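PDB 3SLR: BF1531-like N-terminal domain-containing protein from Bacteroides fragilis, which is of unknown function but binds magnesium through its phosphatase domain and may act as a hydrolase on ester bonds. Local coordinates for residues Phe83-Thr86 and His87-Leu90; Ser94-Ser98 and Asp99-Lys103; Val112-Leu115 and Cys116-Ile120; Ala178-Gly181 and Arg182-Phe186; Asp187-Val190 and Tyr191-Glu195. All coordinates share one frame; numbering follows the deposited sequence.

Overall arrangement
All five contacts are local turns or helix ends in the SGNH-like FkbH N-terminal domain, and they follow one another along the chain without nesting or crossing. Contact 1 turns the chain from strand 79-83 into helix 86-94. Contact 2 opens helix 98-101 at the surface, about 15 Å away between centres. Contact 3 ends helix 104-118 before strand 122-126. Contact 4 joins helix 173-180 to helix 182-185, and contact 5 spans helix 188-194. Contacts 1, 4 and 5 meet in space: His87 packs on Phe186, Phe186 packs on Tyr191, and Lys88 forms a salt bridge with Glu195. Contacts 2 and 3 touch none of the others.

Contact 1. Residues Phe83-Thr86 and His87-Leu90; sequences FHST and HKLL
Ser85 caps the N terminus of helix 86-94 through Lys88, where the chain leaves strand 79-83 of the parallel five-stranded sheet. This is a strand-to-helix turn of an alpha/beta fold, with Ser85 as N-cap. The capping bond runs from Lys88 N to Ser85 OG, 3.1 Å long. The hydroxyl sits between the backbone N and the carbonyl carbon of Ser85 (chi1 66°), which turns it toward the N-H of Lys88. Ser85 OG also bonds to Asp30 OD1, so a neighbouring loop shares the cap.

Two backbone bonds start the helix. Leu89 N reaches Ser85 O at 3.2 Å, and Leu90 N reaches Thr86 O at 2.8 Å. Thr86 OG1 turns to another partner, Pro129 O.

The two leucines meet the turn through their roots. Leu89 CB lies 3.6 Å from Thr86 O, and Leu90 CB lies 3.4 Å from the same Thr86 O. Their apolar ends pack on other helices. Leu89 packs on helices 147-164 and 104-118. Leu90 touches Phe147 of helix 147-164.

Lys88 carries the charge. Its chain bends at the second torsion (chi2 -66°), and its NZ forms a salt bridge with Glu195. The same nitrogen probably also hydrogen-bonds to Tyr191 OH. Near its root the lysine stays against the cap: Lys88 CG lies 3.2 Å from Ser85 OG.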
loop_
_atom_site.group_PDB
_atom_site.type_symbol
_atom_site.label_atom_id
_atom_site.label_comp_id
_atom_site.label_asym_id
_atom_site.label_seq_id
_atom_site.Cartn_x
_atom_site.Cartn_y
_atom_site.Cartn_z
ATOM N N PHE A 83 -4.694 -6.110 -15.254
ATOM C CA PHE A 83 -3.298 -6.458 -15.034
ATOM C C PHE A 83 -2.589 -6.648 -16.375
ATOM O O PHE A 83 -2.571 -7.751 -16.926
ATOM C CB PHE A 83 -3.203 -7.743 -14.200
ATOM C CG PHE A 83 -1.801 -8.093 -13.777
ATOM C CD1 PHE A 83 -0.764 -7.176 -13.914
ATOM C CD2 PHE A 83 -1.529 -9.341 -13.227
ATOM C CE1 PHE A 83 0.528 -7.500 -13.512
ATOM C CE2 PHE A 83 -0.258 -9.676 -12.813
ATOM C CZ PHE A 83 0.785 -8.755 -12.956
ATOM N N HIS A 84 -2.062 -5.552 -16.915
ATOM C CA HIS A 84 -1.128 -5.583 -18.038
ATOM C C HIS A 84 0.279 -5.713 -17.457
ATOM O O HIS A 84 0.727 -4.838 -16.712
ATOM C CB HIS A 84 -1.186 -4.262 -18.804
ATOM C CG HIS A 84 -2.265 -4.189 -19.838
ATOM N ND1 HIS A 84 -2.995 -3.040 -20.062
ATOM C CD2 HIS A 84 -2.700 -5.094 -20.748
ATOM C CE1 HIS A 84 -3.850 -3.249 -21.046
ATOM N NE2 HIS A 84 -3.686 -4.486 -21.483
ATOM N N SER A 85 0.992 -6.773 -17.808
ATOM C CA SER A 85 2.313 -7.008 -17.228
ATOM C C SER A 85 3.418 -6.334 -18.019
ATOM O O SER A 85 3.347 -6.210 -19.247
ATOM C CB SER A 85 2.599 -8.510 -17.137
ATOM O OG SER A 85 2.693 -9.075 -18.437
ATOM N N THR A 86 4.463 -5.914 -17.321
ATOM C CA THR A 86 5.639 -5.407 -18.019
ATOM C C THR A 86 6.202 -6.481 -18.939
ATOM O O THR A 86 6.647 -6.198 -20.050
ATOM C CB THR A 86 6.733 -4.980 -17.036
ATOM O OG1 THR A 86 6.195 -4.008 -16.140
ATOM C CG2 THR A 86 7.939 -4.386 -17.780
ATOM N N HIS A 87 6.183 -7.722 -18.465
ATOM C CA HIS A 87 6.746 -8.836 -19.211
ATOM C C HIS A 87 6.143 -8.991 -20.607
ATOM O O HIS A 87 6.862 -9.217 -21.587
ATOM C CB HIS A 87 6.584 -10.138 -18.412
ATOM C CG HIS A 87 7.503 -11.230 -18.859
ATOM N ND1 HIS A 87 8.692 -11.510 -18.217
ATOM C CD2 HIS A 87 7.437 -12.077 -19.916
ATOM C CE1 HIS A 87 9.306 -12.497 -18.845
ATOM N NE2 HIS A 87 8.563 -12.865 -19.875
ATOM N N LYS A 88 4.825 -8.887 -20.695
ATOM C CA LYS A 88 4.137 -9.061 -21.970
ATOM C C LYS A 88 4.301 -7.827 -22.859
ATOM O O LYS A 88 4.366 -7.947 -24.089
ATOM C CB LYS A 88 2.655 -9.409 -21.755
ATOM C CG LYS A 88 2.446 -10.779 -21.093
ATOM C CD LYS A 88 2.911 -11.928 -22.009
ATOM C CE LYS A 88 2.868 -13.274 -21.270
ATOM N NZ LYS A 88 3.182 -14.424 -22.188
ATOM N N LEU A 89 4.397 -6.654 -22.240
ATOM C CA LEU A 89 4.629 -5.419 -22.986
ATOM C C LEU A 89 6.042 -5.439 -23.581
ATOM O O LEU A 89 6.263 -4.957 -24.690
ATOM C CB LEU A 89 4.443 -4.186 -22.086
ATOM C CG LEU A 89 4.547 -2.814 -22.781
ATOM C CD1 LEU A 89 3.373 -2.598 -23.734
ATOM C CD2 LEU A 89 4.619 -1.688 -21.763
ATOM N N LEU A 90 6.988 -5.997 -22.826
ATOM C CA LEU A 90 8.365 -6.174 -23.287
ATOM C C LEU A 90 8.380 -7.029 -24.549
ATOM O O LEU A 90 9.069 -6.709 -25.521
ATOM C CB LEU A 90 9.197 -6.852 -22.193
ATOM C CG LEU A 90 10.706 -6.959 -22.406
ATOM C CD1 LEU A 90 11.324 -5.591 -22.320
ATOM C CD2 LEU A 90 11.318 -7.885 -21.344
#

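Contact 2. Residues Ser94-Ser98 and Asp99-Lys103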
loop_
_atom_site.group_PDB
_atom_site.type_symbol
_atom_site.label_atom_id
_atom_site.label_comp_id
_atom_site.label_asym_id
_atom_site.label_seq_id
_atom_site.Cartn_x
_atom_site.Cartn_y
_atom_site.Cartn_z
ATOM N N SER A 94 9.415 -5.890 -28.409
ATOM C CA SER A 94 10.554 -6.544 -29.062
ATOM C C SER A 94 10.255 -6.968 -30.502
ATOM O O SER A 94 11.173 -7.098 -31.310
ATOM C CB SER A 94 10.981 -7.780 -28.270
ATOM O OG SER A 94 10.082 -8.854 -28.518
ATOM N N LEU A 95 8.979 -7.176 -30.815
ATOM C CA LEU A 95 8.580 -7.723 -32.118
ATOM C C LEU A 95 8.335 -6.677 -33.210
ATOM O O LEU A 95 8.098 -7.028 -34.366
ATOM C CB LEU A 95 7.336 -8.604 -31.958
ATOM C CG LEU A 95 7.550 -9.838 -31.072
ATOM C CD1 LEU A 95 6.239 -10.550 -30.747
ATOM C CD2 LEU A 95 8.536 -10.793 -31.722
ATOM N N VAL A 96 8.391 -5.398 -32.858
ATOM C CA VAL A 96 8.097 -4.351 -33.835
ATOM C C VAL A 96 9.315 -3.476 -34.138
ATOM O O VAL A 96 10.278 -3.444 -33.372
ATOM C CB VAL A 96 6.883 -3.503 -33.403
ATOM C CG1 VAL A 96 5.644 -4.383 -33.291
ATOM C CG2 VAL A 96 7.159 -2.787 -32.078
ATOM N N ASN A 97 9.290 -2.792 -35.279
ATOM C CA ASN A 97 10.390 -1.899 -35.632
ATOM C C ASN A 97 10.325 -0.583 -34.858
ATOM O O ASN A 97 9.385 -0.345 -34.089
ATOM C CB ASN A 97 10.440 -1.646 -37.144
ATOM C CG ASN A 97 9.082 -1.305 -37.726
ATOM O OD1 ASN A 97 8.110 -1.118 -36.990
ATOM N ND2 ASN A 97 9.004 -1.227 -39.053
ATOM N N SER A 98 11.329 0.265 -35.058
ATOM C CA SER A 98 11.463 1.492 -34.277
ATOM C C SER A 98 10.259 2.433 -34.389
ATOM O O SER A 98 9.885 3.084 -33.413
ATOM C CB SER A 98 12.763 2.225 -34.635
ATOM O OG SER A 98 12.779 2.592 -36.003
ATOM N N ASP A 99 9.642 2.509 -35.564
ATOM C CA ASP A 99 8.479 3.378 -35.714
ATOM C C ASP A 99 7.361 3.015 -34.733
ATOM O O ASP A 99 6.772 3.892 -34.103
ATOM C CB ASP A 99 7.976 3.432 -37.168
ATOM C CG ASP A 99 7.753 2.049 -37.779
ATOM O OD1 ASP A 99 7.479 1.087 -37.030
ATOM O OD2 ASP A 99 7.838 1.930 -39.024
ATOM N N LEU A 100 7.085 1.722 -34.583
ATOM C CA LEU A 100 6.045 1.285 -33.666
ATOM C C LEU A 100 6.507 1.300 -32.212
ATOM O O LEU A 100 5.698 1.509 -31.309
ATOM C CB LEU A 100 5.507 -0.096 -34.051
ATOM C CG LEU A 100 4.336 -0.090 -35.036
ATOM C CD1 LEU A 100 4.628 0.814 -36.218
ATOM C CD2 LEU A 100 4.024 -1.504 -35.510
ATOM N N GLN A 101 7.801 1.079 -31.986
ATOM C CA GLN A 101 8.342 1.130 -30.630
ATOM C C GLN A 101 8.204 2.534 -30.066
ATOM O O GLN A 101 7.930 2.713 -28.882
ATOM C CB GLN A 101 9.811 0.685 -30.598
ATOM C CG GLN A 101 10.015 -0.795 -30.935
ATOM C CD GLN A 101 11.477 -1.191 -31.003
ATOM O OE1 GLN A 101 12.329 -0.418 -31.453
ATOM N NE2 GLN A 101 11.778 -2.411 -30.567
ATOM N N ASN A 102 8.393 3.533 -30.925
ATOM C CA ASN A 102 8.254 4.931 -30.525
ATOM C C ASN A 102 6.838 5.253 -30.071
ATOM O O ASN A 102 6.597 6.279 -29.430
ATOM C CB ASN A 102 8.646 5.856 -31.683
ATOM C CG ASN A 102 10.087 6.294 -31.613
ATOM O OD1 ASN A 102 10.551 6.760 -30.575
ATOM N ND2 ASN A 102 10.810 6.140 -32.721
ATOM N N LYS A 103 5.901 4.367 -30.400
ATOM C CA LYS A 103 4.496 4.573 -30.077
ATOM C C LYS A 103 4.011 3.623 -28.985
ATOM O O LYS A 103 2.814 3.555 -28.718
ATOM C CB LYS A 103 3.627 4.372 -31.327
ATOM C CG LYS A 103 3.826 5.430 -32.403
ATOM C CD LYS A 103 3.025 5.113 -33.651
ATOM C CE LYS A 103 3.296 6.135 -34.750
ATOM N NZ LYS A 103 2.907 5.621 -36.100
#
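Val96 and Leu100 meet at the surface, where the chain leaves helix 86-94 and enters helix 98-101. Asn97 is the N-cap residue, but its side chain makes no capping bond.

Asp99 begins the second segment. Its carboxylate faces the Asn97 side chain, but the placement of both groups is doubtful.

At Leu100 the apolar contact forms. Val96 CG2 lies 3.7 Å from Leu100 CB, and the two side chains cross at about a right angle. Leu100 CD2 also lies 4.0 Å from Val96 CG1. The backbone of Leu100 adds a weak bond from its N to Asn97 O.

Gln101 closes the turn. Its N donates to Asn97 O at 3.0 Å. Gln101 CG lies 3.7 Å from Val96 CG2. The chain is extended beyond CG (chi2 176°). The Gln101 and Val96 side chains slide past each other in opposite directions. Gln101 NE2 then bonds to His93 O, tying the new helix back to the preceding one.

Asn102 adds the next bond: its N reaches Ser98 O at 2.9 Å.

Together these bonds make the one turn of the short surface helix 98-101, in the link between helix 86-94 and helix 104-118.

Contact 3. Residues Val112-Leu115 and Cys116-Ile120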
loop_
_atom_site.group_PDB
_atom_site.type_symbol
_atom_site.label_atom_id
_atom_site.label_comp_id
_atom_site.label_asym_id
_atom_site.label_seq_id
_atom_site.Cartn_x
_atom_site.Cartn_y
_atom_site.Cartn_z
ATOM N N VAL A 112 -5.775 2.836 -22.318
ATOM C CA VAL A 112 -6.173 3.170 -20.954
ATOM C C VAL A 112 -7.229 4.285 -20.930
ATOM O O VAL A 112 -8.230 4.185 -20.211
ATOM C CB VAL A 112 -4.958 3.523 -20.086
ATOM C CG1 VAL A 112 -5.405 4.008 -18.706
ATOM C CG2 VAL A 112 -4.047 2.312 -19.957
ATOM N N ARG A 113 -7.023 5.335 -21.721
ATOM C CA ARG A 113 -8.022 6.406 -21.791
ATOM C C ARG A 113 -9.358 5.903 -22.328
ATOM O O ARG A 113 -10.424 6.306 -21.851
ATOM C CB ARG A 113 -7.517 7.574 -22.643
ATOM C CG ARG A 113 -6.326 8.297 -22.021
ATOM C CD ARG A 113 -6.130 9.688 -22.614
ATOM N NE ARG A 113 -7.128 10.627 -22.099
ATOM C CZ ARG A 113 -6.982 11.951 -22.108
ATOM N NH1 ARG A 113 -5.875 12.490 -22.611
ATOM N NH2 ARG A 113 -7.937 12.735 -21.616
ATOM N N LEU A 114 -9.302 5.023 -23.317
ATOM C CA LEU A 114 -10.522 4.453 -23.887
ATOM C C LEU A 114 -11.298 3.719 -22.790
ATOM O O LEU A 114 -12.503 3.891 -22.642
ATOM C CB LEU A 114 -10.172 3.506 -25.039
ATOM C CG LEU A 114 -11.261 2.849 -25.898
ATOM C CD1 LEU A 114 -11.998 1.752 -25.142
ATOM C CD2 LEU A 114 -12.235 3.889 -26.452
ATOM N N LEU A 115 -10.583 2.900 -22.031
ATOM C CA LEU A 115 -11.135 2.199 -20.880
ATOM C C LEU A 115 -11.775 3.182 -19.891
ATOM O O LEU A 115 -12.901 2.978 -19.434
ATOM C CB LEU A 115 -10.012 1.407 -20.202
ATOM C CG LEU A 115 -10.231 0.817 -18.810
ATOM C CD1 LEU A 115 -11.292 -0.262 -18.845
ATOM C CD2 LEU A 115 -8.915 0.267 -18.291
ATOM N N CYS A 116 -11.062 4.257 -19.569
ATOM C CA CYS A 116 -11.602 5.269 -18.654
ATOM C C CYS A 116 -12.879 5.923 -19.177
ATOM O O CYS A 116 -13.797 6.206 -18.402
ATOM C CB CYS A 116 -10.557 6.347 -18.361
ATOM S SG CYS A 116 -9.192 5.780 -17.328
ATOM N N GLU A 117 -12.928 6.168 -20.487
ATOM C CA GLU A 117 -14.040 6.893 -21.105
ATOM C C GLU A 117 -15.333 6.080 -21.091
ATOM O O GLU A 117 -16.428 6.638 -21.185
ATOM C CB GLU A 117 -13.696 7.301 -22.546
ATOM C CG GLU A 117 -12.603 8.356 -22.689
ATOM C CD GLU A 117 -13.088 9.783 -22.438
ATOM O OE1 GLU A 117 -14.306 10.040 -22.545
ATOM O OE2 GLU A 117 -12.242 10.651 -22.134
ATOM N N GLN A 118 -15.210 4.764 -20.967
ATOM C CA GLN A 118 -16.386 3.897 -20.960
ATOM C C GLN A 118 -17.319 4.193 -19.787
ATOM O O GLN A 118 -18.541 4.107 -19.920
ATOM C CB GLN A 118 -15.980 2.425 -20.968
ATOM C CG GLN A 118 -15.199 2.026 -22.216
ATOM C CD GLN A 118 -15.711 2.707 -23.475
ATOM O OE1 GLN A 118 -16.841 2.472 -23.905
ATOM N NE2 GLN A 118 -14.875 3.558 -24.075
ATOM N N GLY A 119 -16.737 4.538 -18.644
ATOM C CA GLY A 119 -17.507 4.880 -17.461
ATOM C C GLY A 119 -18.124 3.680 -16.762
ATOM O O GLY A 119 -19.295 3.718 -16.370
ATOM N N ILE A 120 -17.329 2.626 -16.581
ATOM C CA ILE A 120 -17.832 1.363 -16.038
ATOM C C ILE A 120 -17.305 1.038 -14.627
ATOM O O ILE A 120 -16.311 0.336 -14.476
ATOM C CB ILE A 120 -17.467 0.210 -16.993
ATOM C CG1 ILE A 120 -18.147 -1.097 -16.560
ATOM C CG2 ILE A 120 -15.943 0.106 -17.150
ATOM C CD1 ILE A 120 -19.600 -1.140 -16.916
#
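Leu114 O receives the amide of Gln118, a side chain folded back onto the C-terminal turn of helix 104-118. Gln118 NE2 donates to it at 2.8 Å, and the bond is straight (167° at the hydrogen). The oxygen lies in the amide plane of Gln118, but the nitrogen is tilted out of the carbonyl plane. Weak bonds from Glu117 N and Gln118 N also reach Leu114 O. Three donors thus gather at one oxygen.

The glutamine bends at its second torsion (chi2 -38°), which curls the amide back over the turn. The amide also rests on the leucine: Leu114 CD1 and CD2 each lie 3.6 Å from Gln118 NE2.

Backbone bonds hold the turn behind this pair. Cys116 N reaches Val112 O at 2.9 Å, and Glu117 N reaches Arg113 O at the same distance. Gln118 N bonds to Leu115 O, three residues back, so the last turn is tighter than an alpha-helical one. Gly119 then leaves the helix with positive phi (75°), a conformation that favours glycine.

Outside the turn, Val112 and Cys116 face helix 147-164 and strand 168-171. Leu115 packs on strand 122-126, the strand that this helix precedes in the alpha/beta fold. Arg113 NE and Glu117 OE2 share a partner in Tyr165 OH, which bridges the two side chains. Their own charged ends stay apart, with Arg113 NH2 4.8 Å from Glu117 OE2. The bent glutamate remains close to the backbone at its root, where Glu117 CG lies 3.1 Å from Arg113 O.

Contact 4. Residues Ala178-Gly181 and Arg182-Phe186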
loop_
_atom_site.group_PDB
_atom_site.type_symbol
_atom_site.label_atom_id
_atom_site.label_comp_id
_atom_site.label_asym_id
_atom_site.label_seq_id
_atom_site.Cartn_x
_atom_site.Cartn_y
_atom_site.Cartn_z
ATOM N N ALA A 178 9.876 -2.248 -6.521
ATOM C CA ALA A 178 11.168 -1.577 -6.283
ATOM C C ALA A 178 11.743 -1.984 -4.926
ATOM O O ALA A 178 12.948 -2.080 -4.766
ATOM C CB ALA A 178 11.046 -0.061 -6.377
ATOM N N LYS A 179 10.882 -2.215 -3.942
ATOM C CA LYS A 179 11.355 -2.638 -2.624
ATOM C C LYS A 179 11.801 -4.101 -2.599
ATOM O O LYS A 179 12.908 -4.410 -2.181
ATOM C CB LYS A 179 10.264 -2.409 -1.557
ATOM C CG LYS A 179 10.646 -2.942 -0.172
ATOM C CD LYS A 179 9.629 -2.547 0.903
ATOM C CE LYS A 179 9.795 -3.410 2.162
ATOM N NZ LYS A 179 11.122 -3.274 2.803
ATOM N N TYR A 180 10.931 -5.007 -3.044
ATOM C CA TYR A 180 11.217 -6.435 -2.954
ATOM C C TYR A 180 12.157 -6.918 -4.059
ATOM O O TYR A 180 12.917 -7.866 -3.862
ATOM C CB TYR A 180 9.921 -7.241 -3.037
ATOM C CG TYR A 180 9.016 -7.031 -1.847
ATOM C CD1 TYR A 180 8.008 -6.072 -1.874
ATOM C CD2 TYR A 180 9.187 -7.775 -0.686
ATOM C CE1 TYR A 180 7.183 -5.876 -0.773
ATOM C CE2 TYR A 180 8.366 -7.590 0.415
ATOM C CZ TYR A 180 7.369 -6.640 0.365
ATOM O OH TYR A 180 6.556 -6.463 1.464
ATOM N N GLY A 181 12.075 -6.283 -5.223
ATOM C CA GLY A 181 12.895 -6.676 -6.363
ATOM C C GLY A 181 12.223 -7.726 -7.230
ATOM O O GLY A 181 11.536 -8.617 -6.731
ATOM N N ARG A 182 12.444 -7.634 -8.537
ATOM C CA ARG A 182 11.901 -8.618 -9.462
ATOM C C ARG A 182 12.433 -10.016 -9.136
ATOM O O ARG A 182 11.735 -10.999 -9.325
ATOM C CB ARG A 182 12.203 -8.228 -10.909
ATOM C CG ARG A 182 11.550 -9.168 -11.938
ATOM C CD ARG A 182 11.672 -8.647 -13.368
ATOM N NE ARG A 182 13.046 -8.712 -13.871
ATOM C CZ ARG A 182 13.894 -7.691 -13.904
ATOM N NH1 ARG A 182 13.538 -6.495 -13.441
ATOM N NH2 ARG A 182 15.121 -7.870 -14.382
ATOM N N ASN A 183 13.650 -10.099 -8.604
ATOM C CA ASN A 183 14.199 -11.394 -8.175
ATOM C C ASN A 183 13.271 -12.143 -7.211
ATOM O O ASN A 183 13.257 -13.371 -7.177
ATOM C CB ASN A 183 15.599 -11.223 -7.562
ATOM C CG ASN A 183 16.673 -10.969 -8.608
ATOM O OD1 ASN A 183 16.443 -11.131 -9.800
ATOM N ND2 ASN A 183 17.858 -10.574 -8.158
ATOM N N PHE A 184 12.477 -11.394 -6.451
ATOM C CA PHE A 184 11.535 -11.964 -5.493
ATOM C C PHE A 184 10.107 -12.026 -6.062
ATOM O O PHE A 184 9.361 -12.971 -5.798
ATOM C CB PHE A 184 11.557 -11.131 -4.202
ATOM C CG PHE A 184 10.426 -11.441 -3.250
ATOM C CD1 PHE A 184 10.594 -12.366 -2.230
ATOM C CD2 PHE A 184 9.204 -10.807 -3.378
ATOM C CE1 PHE A 184 9.564 -12.651 -1.355
ATOM C CE2 PHE A 184 8.163 -11.092 -2.509
ATOM C CZ PHE A 184 8.346 -12.011 -1.494
HETATM N N MSE A 185 9.736 -11.018 -6.850
HETATM C CA MSE A 185 8.362 -10.884 -7.320
HETATM C C MSE A 185 8.024 -11.837 -8.463
HETATM O O MSE A 185 6.862 -12.173 -8.678
HETATM C CB MSE A 185 8.103 -9.447 -7.794
HETATM C CG MSE A 185 8.324 -8.371 -6.743
HETATM SE SE MSE A 185 6.984 -8.321 -5.349
HETATM C CE MSE A 185 5.383 -7.939 -6.413
ATOM N N PHE A 186 9.048 -12.248 -9.196
ATOM C CA PHE A 186 8.899 -13.048 -10.413
ATOM C C PHE A 186 9.591 -14.397 -10.232
ATOM O O PHE A 186 10.715 -14.467 -9.736
ATOM C CB PHE A 186 9.494 -12.265 -11.599
ATOM C CG PHE A 186 9.603 -13.052 -12.879
ATOM C CD1 PHE A 186 8.466 -13.474 -13.558
ATOM C CD2 PHE A 186 10.846 -13.333 -13.422
ATOM C CE1 PHE A 186 8.566 -14.186 -14.743
ATOM C CE2 PHE A 186 10.954 -14.036 -14.609
ATOM C CZ PHE A 186 9.818 -14.473 -15.266
#
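Gly181 O accepts two backbone bonds, from Phe184 N at 2.9 Å and from Met185 N at 3.0 Å. The glycine links two helices: it ends helix 173-180 and is the N-cap of helix 182-185. The two donors come from different directions. Met185 N lies in the carbonyl plane, whereas Phe184 N stands above it. Gly181 has positive phi (90°). These backbone angles suit glycine, which has no CB to press on the preceding carbonyl.

Two side chains of the short helix turn back to Tyr180. The rings of Tyr180 and Phe184 lie side by side and point the same way. Their planes are 24° apart, but they are slid so far that they barely overlap, with centroids 5.3 Å apart. Tyr180 CD2 lies over one face of the Phe184 ring. Closer to the backbone, Phe184 CD2 meets Tyr180 CB at 3.7 Å.

Met185 is a selenomethionine. Its chain bends at both chi2 and chi3, which brings the selenium beside the tyrosine. This is an oblique Met-aromatic contact, with SE 5.0 Å from the centroid of the Tyr180 ring. The same selenium lies at the edge of the Phe184 ring, in its plane.

Helix 203-217 backs this group: Ile205 touches the side chains of Tyr180 and Phe184, and Ile206 touches Met185. The nearest approach of the selenium to Tyr180 is at CB, where Met185 SE to Tyr180 CB is 3.9 Å.

Contact 5. Residues Asp187-Val190 and Tyr191-Glu195; sequences DSSV and YVNTE
The Tyr191 ring has Ser188 O at its edge, near the ring plane. Chi1 of 165° sets the Tyr191 ring opposite its backbone N, and the ring leads away from the first turn of helix 188-194. Outside the turn the ring meets that of His87, with the planes at about 55°, and the hydroxyl probably bonds to Lys88.

Asp187 is the N-cap of this helix. Its OD1 receives a long, weak capping bond from Val190 N. Regular helical bonds follow: Tyr191 N reaches Asp187 O at 3.0 Å, and Val192 N reaches Ser188 O at 2.9 Å. Val192 CG2 comes to 3.3 Å from the same Ser188 O.

The C-terminal turn gathers on Val190 O. Thr194 OG1 donates to it at 2.7 Å, from above the carbonyl plane. Asn193 N and Thr194 N add weak bonds. The threonine hydroxyl lies between its own backbone N and carbonyl carbon (chi1 70°), which turns it back toward the helix. It also touches the valine, with Thr194 OG1 3.3 Å from Val190 CG1. Thr194 OG1 has a further bond with Ile196 N, so it spans the helix end and the next loop. Glu195 leaves the helix with positive phi.

Helix 188-194 lies at the surface, beside the start of helix 86-94. Glu195 ties its end to that helix and to Tyr58. Phe186, just after helix 182-185, packs on Tyr191.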
loop_
_atom_site.group_PDB
_atom_site.type_symbol
_atom_site.label_atom_id
_atom_site.label_comp_id
_atom_site.label_asym_id
_atom_site.label_seq_id
_atom_site.Cartn_x
_atom_site.Cartn_y
_atom_site.Cartn_z
ATOM N N ASP A 187 8.913 -15.468 -10.634
ATOM C CA ASP A 187 9.449 -16.819 -10.511
ATOM C C ASP A 187 9.509 -17.395 -11.924
ATOM O O ASP A 187 8.501 -17.841 -12.476
ATOM C CB ASP A 187 8.523 -17.642 -9.601
ATOM C CG ASP A 187 9.069 -19.032 -9.279
ATOM O OD1 ASP A 187 9.840 -19.591 -10.087
ATOM O OD2 ASP A 187 8.686 -19.579 -8.218
ATOM N N SER A 188 10.689 -17.349 -12.530
ATOM C CA SER A 188 10.830 -17.762 -13.915
ATOM C C SER A 188 10.311 -19.173 -14.180
ATOM O O SER A 188 9.603 -19.411 -15.153
ATOM C CB SER A 188 12.289 -17.666 -14.356
ATOM O OG SER A 188 12.397 -18.095 -15.694
ATOM N N SER A 189 10.670 -20.111 -13.313
ATOM C CA SER A 189 10.346 -21.511 -13.540
ATOM C C SER A 189 8.833 -21.729 -13.570
ATOM O O SER A 189 8.314 -22.450 -14.417
ATOM C CB SER A 189 10.985 -22.373 -12.450
ATOM O OG SER A 189 10.868 -23.745 -12.770
ATOM N N VAL A 190 8.133 -21.105 -12.632
ATOM C CA VAL A 190 6.680 -21.168 -12.596
ATOM C C VAL A 190 6.073 -20.501 -13.832
ATOM O O VAL A 190 5.178 -21.061 -14.470
ATOM C CB VAL A 190 6.132 -20.506 -11.321
ATOM C CG1 VAL A 190 4.636 -20.283 -11.440
ATOM C CG2 VAL A 190 6.463 -21.361 -10.105
ATOM N N TYR A 191 6.565 -19.312 -14.181
ATOM C CA TYR A 191 6.045 -18.598 -15.348
ATOM C C TYR A 191 6.199 -19.413 -16.633
ATOM O O TYR A 191 5.284 -19.488 -17.454
ATOM C CB TYR A 191 6.719 -17.230 -15.513
ATOM C CG TYR A 191 6.484 -16.630 -16.878
ATOM C CD1 TYR A 191 5.249 -16.091 -17.215
ATOM C CD2 TYR A 191 7.498 -16.611 -17.836
ATOM C CE1 TYR A 191 5.024 -15.545 -18.473
ATOM C CE2 TYR A 191 7.285 -16.071 -19.100
ATOM C CZ TYR A 191 6.051 -15.535 -19.410
ATOM O OH TYR A 191 5.843 -14.997 -20.657
ATOM N N VAL A 192 7.359 -20.024 -16.810
ATOM C CA VAL A 192 7.596 -20.817 -18.006
ATOM C C VAL A 192 6.536 -21.916 -18.146
ATOM O O VAL A 192 6.016 -22.168 -19.240
ATOM C CB VAL A 192 9.031 -21.390 -17.992
ATOM C CG1 VAL A 192 9.178 -22.523 -18.986
ATOM C CG2 VAL A 192 10.033 -20.275 -18.280
ATOM N N ASN A 193 6.175 -22.530 -17.026
ATOM C CA ASN A 193 5.289 -23.690 -17.066
ATOM C C ASN A 193 3.804 -23.401 -16.839
ATOM O O ASN A 193 2.960 -24.278 -17.053
ATOM C CB ASN A 193 5.778 -24.735 -16.065
ATOM C CG ASN A 193 7.147 -25.270 -16.422
ATOM O OD1 ASN A 193 8.072 -25.247 -15.609
ATOM N ND2 ASN A 193 7.287 -25.741 -17.657
ATOM N N THR A 194 3.476 -22.184 -16.416
ATOM C CA THR A 194 2.097 -21.890 -16.034
ATOM C C THR A 194 1.565 -20.542 -16.515
ATOM O O THR A 194 0.359 -20.289 -16.427
ATOM C CB THR A 194 1.910 -21.931 -14.514
ATOM O OG1 THR A 194 2.572 -20.808 -13.914
ATOM C CG2 THR A 194 2.455 -23.232 -13.932
ATOM N N GLU A 195 2.458 -19.685 -17.000
ATOM C CA GLU A 195 2.089 -18.324 -17.399
ATOM C C GLU A 195 1.728 -17.444 -16.191
ATOM O O GLU A 195 1.229 -16.327 -16.343
ATOM C CB GLU A 195 0.953 -18.337 -18.422
ATOM C CG GLU A 195 1.414 -18.393 -19.858
ATOM C CD GLU A 195 2.035 -17.081 -20.306
ATOM O OE1 GLU A 195 1.403 -16.022 -20.103
ATOM O OE2 GLU A 195 3.157 -17.104 -20.851
#